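Local coordinates for UPF0311 protein RPA1785 (Rhodopseudomonas palustris, PDB 3C5O), which is of unknown function but, as a member of the UPF0311 family, folds into an antiparallel beta-barrel and assembles with further copies of itself, at residues Gln60-Arg63 / Pro64-Ile68; Glu106-Pro110 / Lys111-Phe115; Ala140-Ala144 / Asp145-Ile149. All coordinates share one frame; numbering follows the deposited sequence. Where two conformers were deposited one is given.

Interaction 1 (Gln60-Arg63 / Pro64-Ile68)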
ATOM      1  N   GLN B  60       6.163 -10.718   6.343  1.00 49.60           N
ATOM      2  CA  GLN B  60       7.010 -10.010   7.262  1.00 49.57           C
ATOM      3  C   GLN B  60       8.316  -9.650   6.597  1.00 50.53           C
ATOM      4  O   GLN B  60       8.723 -10.299   5.640  1.00 50.96           O
ATOM      5  CB  GLN B  60       7.230 -10.853   8.538  1.00 49.60           C
ATOM      6  CG  GLN B  60       5.931 -11.169   9.291  1.00 49.03           C
ATOM      7  CD  GLN B  60       6.143 -11.913  10.596  1.00 50.61           C
ATOM      8  OE1 GLN B  60       7.192 -12.499  10.820  1.00 52.81           O
ATOM      9  NE2 GLN B  60       5.139 -11.874  11.476  1.00 50.83           N
ATOM     10  N   ILE B  61       8.934  -8.581   7.096  1.00 51.05           N
ATOM     11  CA  ILE B  61      10.312  -8.242   6.810  1.00 53.83           C
ATOM     12  C   ILE B  61      11.079  -8.123   8.123  1.00 54.67           C
ATOM     13  O   ILE B  61      10.674  -7.375   9.017  1.00 54.86           O
ATOM     14  CB  ILE B  61      10.448  -6.931   6.020  1.00 54.46           C
ATOM     15  CG1 ILE B  61       9.685  -7.037   4.693  1.00 54.68           C
ATOM     16  CG2 ILE B  61      11.950  -6.590   5.835  1.00 56.55           C
ATOM     17  CD1 ILE B  61       9.800  -5.841   3.779  1.00 57.54           C
ATOM     18  N   ILE B  62      12.155  -8.891   8.245  1.00 55.44           N
ATOM     19  CA  ILE B  62      13.068  -8.748   9.350  1.00 57.12           C
ATOM     20  C   ILE B  62      14.179  -7.806   8.884  1.00 58.78           C
ATOM     21  O   ILE B  62      14.883  -8.109   7.925  1.00 58.99           O
ATOM     22  CB  ILE B  62      13.688 -10.105   9.765  1.00 58.39           C
ATOM     23  CG1 ILE B  62      12.608 -11.128  10.141  1.00 57.14           C
ATOM     24  CG2 ILE B  62      14.665  -9.927  10.930  1.00 59.21           C
ATOM     25  CD1 ILE B  62      13.197 -12.555  10.234  1.00 59.69           C
ATOM     26  N   ARG B  63      14.300  -6.662   9.553  1.00 59.53           N
ATOM     27  CA  ARG B  63      15.307  -5.669   9.251  1.00 62.34           C
ATOM     28  C   ARG B  63      16.627  -6.139   9.830  1.00 64.43           C
ATOM     29  O   ARG B  63      16.631  -7.024  10.696  1.00 63.93           O
ATOM     30  CB  ARG B  63      14.924  -4.326   9.871  1.00 63.11           C
ATOM     31  CG  ARG B  63      13.647  -3.674   9.346  1.00 63.45           C
ATOM     32  CD  ARG B  63      13.426  -2.397  10.195  1.00 70.08           C
ATOM     33  NE  ARG B  63      12.104  -1.769  10.046  1.00 72.30           N
ATOM     34  CZ  ARG B  63      11.731  -0.635  10.657  1.00 74.29           C
ATOM     35  NH1 ARG B  63      12.573   0.004  11.472  1.00 75.14           N
ATOM     36  NH2 ARG B  63      10.514  -0.137  10.456  1.00 73.00           N
ATOM     37  N   PRO B  64      17.759  -5.548   9.382  1.00 67.08           N
ATOM     38  CA  PRO B  64      19.038  -6.065   9.861  1.00 69.75           C
ATOM     39  C   PRO B  64      19.238  -5.917  11.374  1.00 70.75           C
ATOM     40  O   PRO B  64      20.039  -6.651  11.941  1.00 73.03           O
ATOM     41  CB  PRO B  64      20.088  -5.250   9.068  1.00 72.56           C
ATOM     42  CG  PRO B  64      19.360  -4.658   7.917  1.00 71.07           C
ATOM     43  CD  PRO B  64      17.952  -4.420   8.453  1.00 68.61           C
ATOM     44  N   ASN B  65      18.516  -5.000  12.025  1.00 69.83           N
ATOM     45  CA  ASN B  65      18.539  -4.921  13.492  1.00 70.29           C
ATOM     46  C   ASN B  65      17.526  -5.863  14.173  1.00 68.05           C
ATOM     47  O   ASN B  65      17.347  -5.806  15.387  1.00 68.90           O
ATOM     48  CB  ASN B  65      18.335  -3.474  13.968  1.00 71.24           C
ATOM     49  CG  ASN B  65      16.920  -2.962  13.717  1.00 69.19           C
ATOM     50  OD1 ASN B  65      16.100  -3.643  13.111  1.00 68.50           O
ATOM     51  ND2 ASN B  65      16.634  -1.753  14.186  1.00 71.39           N
ATOM     52  N   GLU B  66      16.842  -6.698  13.385  1.00 65.35           N
ATOM     53  CA  GLU B  66      15.953  -7.746  13.900  1.00 63.17           C
ATOM     54  C   GLU B  66      14.544  -7.280  14.261  1.00 60.27           C
ATOM     55  O   GLU B  66      13.720  -8.089  14.674  1.00 57.80           O
ATOM     56  CB  GLU B  66      16.572  -8.514  15.055  1.00 65.09           C
ATOM     57  CG  GLU B  66      17.920  -9.154  14.701  1.00 73.15           C
ATOM     58  CD  GLU B  66      17.817 -10.656  14.517  1.00 79.50           C
ATOM     59  OE1 GLU B  66      18.718 -11.337  15.055  1.00 87.09           O
ATOM     60  OE2 GLU B  66      16.847 -11.154  13.872  1.00 79.42           O
ATOM     61  N   LEU B  67      14.295  -5.981  14.115  0.50 59.77           N
ATOM     62  CA  LEU B  67      12.951  -5.430  14.065  0.50 58.21           C
ATOM     63  C   LEU B  67      12.156  -6.236  13.038  0.50 56.34           C
ATOM     64  O   LEU B  67      12.668  -6.554  11.964  0.50 56.61           O
ATOM     65  CB  LEU B  67      13.037  -3.962  13.633  0.50 58.93           C
ATOM     66  CG  LEU B  67      11.901  -2.915  13.637  0.50 57.22           C
ATOM     67  CD1 LEU B  67      10.668  -3.332  12.865  0.50 50.12           C
ATOM     68  CD2 LEU B  67      11.584  -2.452  15.030  0.50 55.46           C
ATOM     69  N   ILE B  68      10.925  -6.600  13.381  1.00 55.42           N
ATOM     70  CA  ILE B  68      10.042  -7.266  12.430  1.00 53.78           C
ATOM     71  C   ILE B  68       8.871  -6.368  12.079  1.00 52.71           C
ATOM     72  O   ILE B  68       8.170  -5.902  12.966  1.00 51.99           O
ATOM     73  CB  ILE B  68       9.531  -8.601  12.962  1.00 53.29           C
ATOM     74  CG1 ILE B  68      10.720  -9.521  13.265  1.00 55.84           C
ATOM     75  CG2 ILE B  68       8.622  -9.257  11.932  1.00 51.69           C
ATOM     76  CD1 ILE B  68      10.318 -10.854  13.878  1.00 57.48           C
TER
HETATM   77  O   HOH W   1      14.939   0.254  13.126  1.00 69.11           O

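Interaction 2 (Glu106-Pro110 / Lys111-Phe115)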
ATOM      1  N   GLU B 106      11.127 -20.443  21.670  1.00 82.85           N
ATOM      2  CA  GLU B 106      11.290 -20.466  23.121  1.00 84.92           C
ATOM      3  C   GLU B 106      10.380 -19.423  23.775  1.00 82.17           C
ATOM      4  O   GLU B 106      10.311 -18.289  23.307  1.00 79.43           O
ATOM      5  CB  GLU B 106      12.766 -20.244  23.507  1.00 87.12           C
ATOM      6  CG  GLU B 106      13.711 -21.352  23.012  1.00 90.13           C
ATOM      7  CD  GLU B 106      15.201 -21.087  23.305  1.00 93.57           C
ATOM      8  OE1 GLU B 106      15.528 -20.438  24.335  1.00 97.31           O
ATOM      9  OE2 GLU B 106      16.053 -21.557  22.510  1.00 95.86           O
ATOM     10  N   PRO B 107       9.684 -19.800  24.864  1.00 83.05           N
ATOM     11  CA  PRO B 107       8.734 -18.871  25.499  1.00 81.18           C
ATOM     12  C   PRO B 107       9.422 -17.626  26.078  1.00 80.48           C
ATOM     13  O   PRO B 107      10.440 -17.741  26.768  1.00 83.19           O
ATOM     14  CB  PRO B 107       8.112 -19.709  26.621  1.00 83.64           C
ATOM     15  CG  PRO B 107       9.138 -20.760  26.921  1.00 87.54           C
ATOM     16  CD  PRO B 107       9.750 -21.088  25.584  1.00 86.47           C
ATOM     17  N   VAL B 108       8.872 -16.455  25.762  1.00 76.21           N
ATOM     18  CA  VAL B 108       9.317 -15.176  26.310  1.00 74.68           C
ATOM     19  C   VAL B 108       8.085 -14.507  26.898  1.00 73.47           C
ATOM     20  O   VAL B 108       6.982 -14.618  26.339  1.00 71.47           O
ATOM     21  CB  VAL B 108       9.947 -14.261  25.221  1.00 72.73           C
ATOM     22  CG1 VAL B 108      10.362 -12.906  25.789  1.00 72.04           C
ATOM     23  CG2 VAL B 108      11.138 -14.938  24.563  1.00 72.02           C
ATOM     24  N   ASP B 109       8.254 -13.838  28.035  1.00 74.41           N
ATOM     25  CA  ASP B 109       7.167 -13.039  28.591  1.00 73.15           C
ATOM     26  C   ASP B 109       6.844 -11.877  27.637  1.00 69.59           C
ATOM     27  O   ASP B 109       7.741 -11.142  27.235  1.00 69.37           O
ATOM     28  CB  ASP B 109       7.506 -12.531  29.992  1.00 75.80           C
ATOM     29  CG  ASP B 109       6.274 -12.040  30.736  1.00 76.57           C
ATOM     30  OD1 ASP B 109       5.950 -12.588  31.808  1.00 78.12           O
ATOM     31  OD2 ASP B 109       5.614 -11.112  30.233  1.00 74.55           O
ATOM     32  N   PRO B 110       5.564 -11.721  27.261  1.00 67.19           N
ATOM     33  CA  PRO B 110       5.214 -10.674  26.295  1.00 64.03           C
ATOM     34  C   PRO B 110       5.509  -9.240  26.755  1.00 64.48           C
ATOM     35  O   PRO B 110       5.734  -8.367  25.918  1.00 62.32           O
ATOM     36  CB  PRO B 110       3.712 -10.880  26.046  1.00 62.84           C
ATOM     37  CG  PRO B 110       3.242 -11.856  27.063  1.00 65.84           C
ATOM     38  CD  PRO B 110       4.405 -12.520  27.705  1.00 67.33           C
ATOM     39  N   LYS B 111       5.507  -9.005  28.067  1.00 66.83           N
ATOM     40  CA  LYS B 111       5.848  -7.695  28.645  1.00 68.27           C
ATOM     41  C   LYS B 111       7.243  -7.132  28.278  1.00 68.40           C
ATOM     42  O   LYS B 111       7.468  -5.921  28.384  1.00 69.03           O
ATOM     43  CB  LYS B 111       5.734  -7.745  30.175  1.00 71.81           C
ATOM     44  CG  LYS B 111       4.303  -7.626  30.744  1.00 72.98           C
ATOM     45  CD  LYS B 111       4.354  -7.434  32.301  1.00 75.96           C
ATOM     46  CE  LYS B 111       2.985  -7.021  32.859  1.00 77.64           C
ATOM     47  NZ  LYS B 111       3.012  -6.804  34.363  1.00 81.42           N
ATOM     48  N   VAL B 112       8.187  -7.989  27.889  1.00 68.06           N
ATOM     49  CA  VAL B 112       9.548  -7.504  27.574  1.00 68.53           C
ATOM     50  C   VAL B 112       9.740  -7.339  26.072  1.00 65.64           C
ATOM     51  O   VAL B 112      10.787  -6.879  25.608  1.00 65.98           O
ATOM     52  CB  VAL B 112      10.681  -8.371  28.174  1.00 70.88           C
ATOM     53  CG1 VAL B 112      10.712  -8.248  29.674  1.00 73.58           C
ATOM     54  CG2 VAL B 112      10.541  -9.811  27.742  1.00 70.09           C
ATOM     55  N   ILE B 113       8.705  -7.697  25.323  1.00 63.01           N
ATOM     56  CA  ILE B 113       8.707  -7.541  23.885  1.00 60.44           C
ATOM     57  C   ILE B 113       7.736  -6.443  23.496  1.00 59.42           C
ATOM     58  O   ILE B 113       6.577  -6.452  23.919  1.00 59.51           O
ATOM     59  CB  ILE B 113       8.351  -8.869  23.163  1.00 58.63           C
ATOM     60  CG1 ILE B 113       9.367  -9.980  23.495  1.00 59.55           C
ATOM     61  CG2 ILE B 113       8.235  -8.662  21.647  1.00 55.04           C
ATOM     62  CD1 ILE B 113      10.809  -9.671  23.159  1.00 60.55           C
ATOM     63  N   TYR B 114       8.229  -5.482  22.712  1.00 59.06           N
ATOM     64  CA  TYR B 114       7.380  -4.449  22.143  1.00 57.32           C
ATOM     65  C   TYR B 114       6.698  -5.048  20.935  1.00 54.32           C
ATOM     66  O   TYR B 114       7.361  -5.407  19.961  1.00 54.09           O
ATOM     67  CB  TYR B 114       8.201  -3.209  21.752  1.00 57.88           C
ATOM     68  CG  TYR B 114       7.326  -2.065  21.268  1.00 56.88           C
ATOM     69  CD1 TYR B 114       6.770  -1.157  22.175  1.00 56.39           C
ATOM     70  CD2 TYR B 114       7.059  -1.888  19.900  1.00 52.91           C
ATOM     71  CE1 TYR B 114       5.965  -0.105  21.733  1.00 56.90           C
ATOM     72  CE2 TYR B 114       6.264  -0.848  19.451  1.00 52.71           C
ATOM     73  CZ  TYR B 114       5.715   0.032  20.367  1.00 55.22           C
ATOM     74  OH  TYR B 114       4.936   1.058  19.923  1.00 55.47           O
ATOM     75  N   PHE B 115       5.376  -5.180  20.991  1.00 52.79           N
ATOM     76  CA  PHE B 115       4.650  -5.824  19.919  1.00 50.27           C
ATOM     77  C   PHE B 115       3.298  -5.165  19.721  1.00 49.89           C
ATOM     78  O   PHE B 115       2.304  -5.545  20.374  1.00 50.52           O
ATOM     79  CB  PHE B 115       4.548  -7.329  20.197  1.00 49.90           C
ATOM     80  CG  PHE B 115       3.965  -8.137  19.073  1.00 47.60           C
ATOM     81  CD1 PHE B 115       3.744  -9.502  19.243  1.00 48.06           C
ATOM     82  CD2 PHE B 115       3.605  -7.548  17.864  1.00 48.32           C
ATOM     83  CE1 PHE B 115       3.183 -10.283  18.226  1.00 46.58           C
ATOM     84  CE2 PHE B 115       3.023  -8.324  16.817  1.00 48.86           C
ATOM     85  CZ  PHE B 115       2.813  -9.697  17.004  1.00 46.80           C
TER

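Interaction 3 (Ala140-Ala144 / Asp145-Ile149)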
ATOM      1  N   ALA B 140       0.146  -7.067  21.201  1.00 50.40           N
ATOM      2  CA  ALA B 140       0.144  -8.501  20.904  1.00 49.33           C
ATOM      3  C   ALA B 140       1.183  -9.329  21.660  1.00 51.24           C
ATOM      4  O   ALA B 140       2.020  -8.777  22.375  1.00 52.16           O
ATOM      5  CB  ALA B 140       0.198  -8.738  19.384  1.00 47.10           C
ATOM      6  N   ALA B 141       1.095 -10.654  21.535  1.00 51.55           N
ATOM      7  CA  ALA B 141       2.030 -11.563  22.182  1.00 53.87           C
ATOM      8  C   ALA B 141       2.345 -12.731  21.246  1.00 54.07           C
ATOM      9  O   ALA B 141       1.431 -13.314  20.678  1.00 53.77           O
ATOM     10  CB  ALA B 141       1.462 -12.059  23.488  1.00 54.64           C
ATOM     11  N   ARG B 142       3.630 -13.044  21.077  1.00 56.13           N
ATOM     12  CA  ARG B 142       4.090 -14.110  20.179  1.00 57.20           C
ATOM     13  C   ARG B 142       4.321 -15.356  21.005  1.00 60.06           C
ATOM     14  O   ARG B 142       5.144 -15.352  21.930  1.00 61.35           O
ATOM     15  CB  ARG B 142       5.426 -13.743  19.530  1.00 56.77           C
ATOM     16  CG  ARG B 142       5.599 -13.982  18.018  1.00 58.24           C
ATOM     17  CD  ARG B 142       4.791 -15.115  17.350  1.00 60.54           C
ATOM     18  NE  ARG B 142       5.582 -16.345  17.207  1.00 65.07           N
ATOM     19  CZ  ARG B 142       6.195 -16.752  16.098  1.00 64.69           C
ATOM     20  NH1 ARG B 142       6.126 -16.046  14.971  1.00 64.53           N
ATOM     21  NH2 ARG B 142       6.873 -17.891  16.118  1.00 67.91           N
ATOM     22  N   HIS B 143       3.577 -16.411  20.689  1.00 61.02           N
ATOM     23  CA  HIS B 143       3.889 -17.739  21.198  1.00 64.14           C
ATOM     24  C   HIS B 143       4.305 -18.641  20.034  1.00 64.41           C
ATOM     25  O   HIS B 143       4.295 -18.214  18.874  1.00 63.16           O
ATOM     26  CB  HIS B 143       2.720 -18.299  21.985  1.00 65.17           C
ATOM     27  CG  HIS B 143       2.339 -17.449  23.161  1.00 67.08           C
ATOM     28  ND1 HIS B 143       1.197 -16.671  23.182  1.00 66.53           N
ATOM     29  CD2 HIS B 143       2.962 -17.236  24.346  1.00 69.28           C
ATOM     30  CE1 HIS B 143       1.124 -16.031  24.337  1.00 67.12           C
ATOM     31  NE2 HIS B 143       2.180 -16.360  25.064  1.00 69.70           N
ATOM     32  N   ALA B 144       4.683 -19.878  20.332  1.00 66.67           N
ATOM     33  CA  ALA B 144       5.274 -20.741  19.315  1.00 66.83           C
ATOM     34  C   ALA B 144       4.223 -21.125  18.289  1.00 65.30           C
ATOM     35  O   ALA B 144       4.535 -21.277  17.097  1.00 64.86           O
ATOM     36  CB  ALA B 144       5.885 -21.983  19.960  1.00 69.99           C
ATOM     37  N   ASP B 145       2.977 -21.230  18.759  1.00 64.46           N
ATOM     38  CA  ASP B 145       1.863 -21.791  17.993  1.00 63.76           C
ATOM     39  C   ASP B 145       0.804 -20.771  17.600  1.00 60.26           C
ATOM     40  O   ASP B 145      -0.099 -21.081  16.821  1.00 59.80           O
ATOM     41  CB  ASP B 145       1.184 -22.906  18.810  1.00 67.51           C
ATOM     42  CG  ASP B 145       0.589 -22.402  20.146  1.00 70.22           C
ATOM     43  OD1 ASP B 145       1.261 -21.648  20.893  1.00 73.56           O
ATOM     44  OD2 ASP B 145      -0.554 -22.781  20.469  1.00 73.38           O
ATOM     45  N   ARG B 146       0.903 -19.563  18.144  1.00 57.83           N
ATOM     46  CA  ARG B 146      -0.152 -18.570  18.003  1.00 55.07           C
ATOM     47  C   ARG B 146       0.346 -17.168  18.292  1.00 53.47           C
ATOM     48  O   ARG B 146       1.436 -16.992  18.824  1.00 53.92           O
ATOM     49  CB  ARG B 146      -1.332 -18.889  18.938  1.00 56.31           C
ATOM     50  CG  ARG B 146      -1.055 -18.616  20.408  1.00 58.36           C
ATOM     51  CD  ARG B 146      -2.016 -19.355  21.323  1.00 61.99           C
ATOM     52  NE  ARG B 146      -1.913 -18.904  22.717  1.00 64.91           N
ATOM     53  CZ  ARG B 146      -0.975 -19.289  23.584  1.00 68.71           C
ATOM     54  NH1 ARG B 146      -0.987 -18.819  24.818  1.00 71.10           N
ATOM     55  NH2 ARG B 146      -0.017 -20.139  23.229  1.00 71.07           N
ATOM     56  N   VAL B 147      -0.476 -16.187  17.910  1.00 51.80           N
ATOM     57  CA  VAL B 147      -0.303 -14.772  18.218  1.00 50.29           C
ATOM     58  C   VAL B 147      -1.617 -14.259  18.831  1.00 50.61           C
ATOM     59  O   VAL B 147      -2.691 -14.545  18.307  1.00 49.59           O
ATOM     60  CB  VAL B 147       0.063 -13.963  16.947  1.00 49.72           C
ATOM     61  CG1 VAL B 147       0.007 -12.476  17.232  1.00 48.46           C
ATOM     62  CG2 VAL B 147       1.480 -14.363  16.418  1.00 45.52           C
ATOM     63  N   VAL B 148      -1.518 -13.540  19.956  1.00 51.86           N
ATOM     64  CA  VAL B 148      -2.656 -13.035  20.723  1.00 52.28           C
ATOM     65  C   VAL B 148      -2.643 -11.512  20.686  1.00 52.18           C
ATOM     66  O   VAL B 148      -1.770 -10.893  21.276  1.00 53.51           O
ATOM     67  CB  VAL B 148      -2.583 -13.481  22.195  1.00 54.58           C
ATOM     68  CG1 VAL B 148      -3.766 -12.930  23.018  1.00 55.75           C
ATOM     69  CG2 VAL B 148      -2.541 -14.993  22.304  1.00 55.00           C
ATOM     70  N   ILE B 149      -3.624 -10.912  20.012  1.00 51.36           N
ATOM     71  CA  ILE B 149      -3.674  -9.466  19.834  1.00 50.71           C
ATOM     72  C   ILE B 149      -4.818  -8.950  20.661  1.00 51.32           C
ATOM     73  O   ILE B 149      -5.968  -9.292  20.404  1.00 51.22           O
ATOM     74  CB  ILE B 149      -4.071  -9.018  18.381  1.00 49.42           C
ATOM     75  CG1 ILE B 149      -3.782 -10.075  17.269  1.00 49.64           C
ATOM     76  CG2 ILE B 149      -3.649  -7.538  18.111  1.00 49.53           C
ATOM     77  CD1 ILE B 149      -2.421 -10.229  16.851  1.00 51.88           C
TER

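Interaction 1 (Gln60-Arg63 / Pro64-Ile68)
I62 and I68 lie side by side and point the same way, CG1 against CG1 at 4.0 Å, as a non-hydrogen-bonded antiparallel pair. Branched isoleucines suit buried strand positions: besides meeting I62, I68 turns its CG2 branch toward Q60, whose extended side chain crosses it obliquely and brings OE1 within 3.7 Å of that methyl. The amide keeps its polar bonds elsewhere, with D58 and R34. E66 runs alongside I62 and meets the CG2 branch through OE2 at 3.9 Å; that carboxylate forms salt bridges with K103 and R100 of helix 96-103. The backbone between these pairs is a beta-hairpin closed by a type I turn with a G1 bulge, R63 facing both E66 and L67. E66 N donates to R63 O at 2.7 Å, and R63 N gives a straighter bond to L67 O at 2.9 Å (164°). P64 fits the second position of the turn because its ring already holds phi near -60°, whereas E66 takes the left-handed conformation (phi 83°) that glycine often fills. N65 suits the next corner: its OD1 accepts from L67 N at 3.1 Å, making an Asx turn. Beyond it, R63 runs alongside L67, pointing the same way, with its chain extended from CG to NE. L67, modelled in two conformers, sets CD1 over one face of the guanidinium in one of them, 3.5 Å from R63 NE, so this contact is doubtful. One water accepts from N65 ND2 and, weakly, from R63 NH1, while R63 NE is salt-bridged to E69.

Interaction 2 (Glu106-Pro110 / Lys111-Phe115)
V108 CG1 touches two side chains of the following turn, 3.7 Å from V112 CG2 and 3.8 Å from I113 CG1, and crosses both at about a right angle. With CG1 anti to its backbone nitrogen (chi1 178°), V108 sends that one methyl forward into the pair. Short branched valines let the two methyls meet directly, and V112 CG2 also presses on D109 O at 3.1 Å. The turn behind them is a short 3-10 segment: V112 N donates to D109 O at 3.3 Å, and I113 N to P110 O at 3.1 Å. P110 suits its start, having no N-H to leave unbonded. D109 positions the same start through its side chain, OD2 using its anti lone pair to accept from K111 N at 3.0 Å in an Asx turn. K111 runs alongside D109 with its chain extended, and its ammonium ends well away from the carboxylate. Further out, V108 rests on K101 and L102 and V112 on L98, all of helix 96-103; P110 leans on A141 of strand 136-142, I113 meets R92 of strand 83-93, and the chain then enters strand 114-122, whose Y114 reaches L135 and V154 of the second subunit.

Interaction 3 (Ala140-Ala144 / Asp145-Ile149)
A140 CB lies 3.9 Å from I149 CD1 and 4.3 Å from V147 CG1, a small methyl facing two branched side chains of the partner strand on one face of the sheet. Alanine fits there because the backbones close in on each other, with the CA atoms of A140 and I149 only 4.1 Å apart. F115 of strand 114-122 covers both A140 and V147. On the other face A141 stands beside V148, again a small residue paired with a branched one. These pairs belong to a beta-hairpin of the barrel wall: strands 140-142 and 146-149 run antiparallel, and A144 and D145 make the tight turn between them. V148 N donates to A141 O at 3.0 Å, the return bond from A141 N is weak, and H143 N closes the ladder on R146 O at 2.9 Å. Toward the turn the side chains become polar. The guanidinium of R146 lies flat on the H143 ring, planes 7° apart and centres 3.9 Å apart, ND1 over the middle of the guanidinium and NH1 offset toward the ring's rim. R146 reaches this position because CG stands between its backbone N and carbonyl carbon (chi1 73°) and the chain then runs straight out to NE. The guanidinium is also held from its edge: NH2 forms a salt bridge to the syn lone pair of D145 OD1 at 3.1 Å. On the face shared with A140 and V147, R142 bends at chi2 and chi3, laying CD against V147 CG2 at 3.5 Å and giving a weak bond from NE to H143 O.

Overall arrangement
From the N terminus the three contacts follow in series, none enclosing or crossing another. Interaction 1 closes the hairpin turn between strands 48-62 and 68-78 of the barrel. Interaction 2 comes after helix 96-103 and turns the chain into strand 114-122. Interaction 3 closes the last hairpin, strands 136-142 and 146-154. Interaction 1 touches neither of the others, their centres lying about 16 Å and 17 Å away, yet all three reach the same sheet. Interactions 2 and 3 have centres about 9 Å apart and meet directly along neighbouring strands 114-122 and 136-142, where F115 O and A140 N make a probable hydrogen bond.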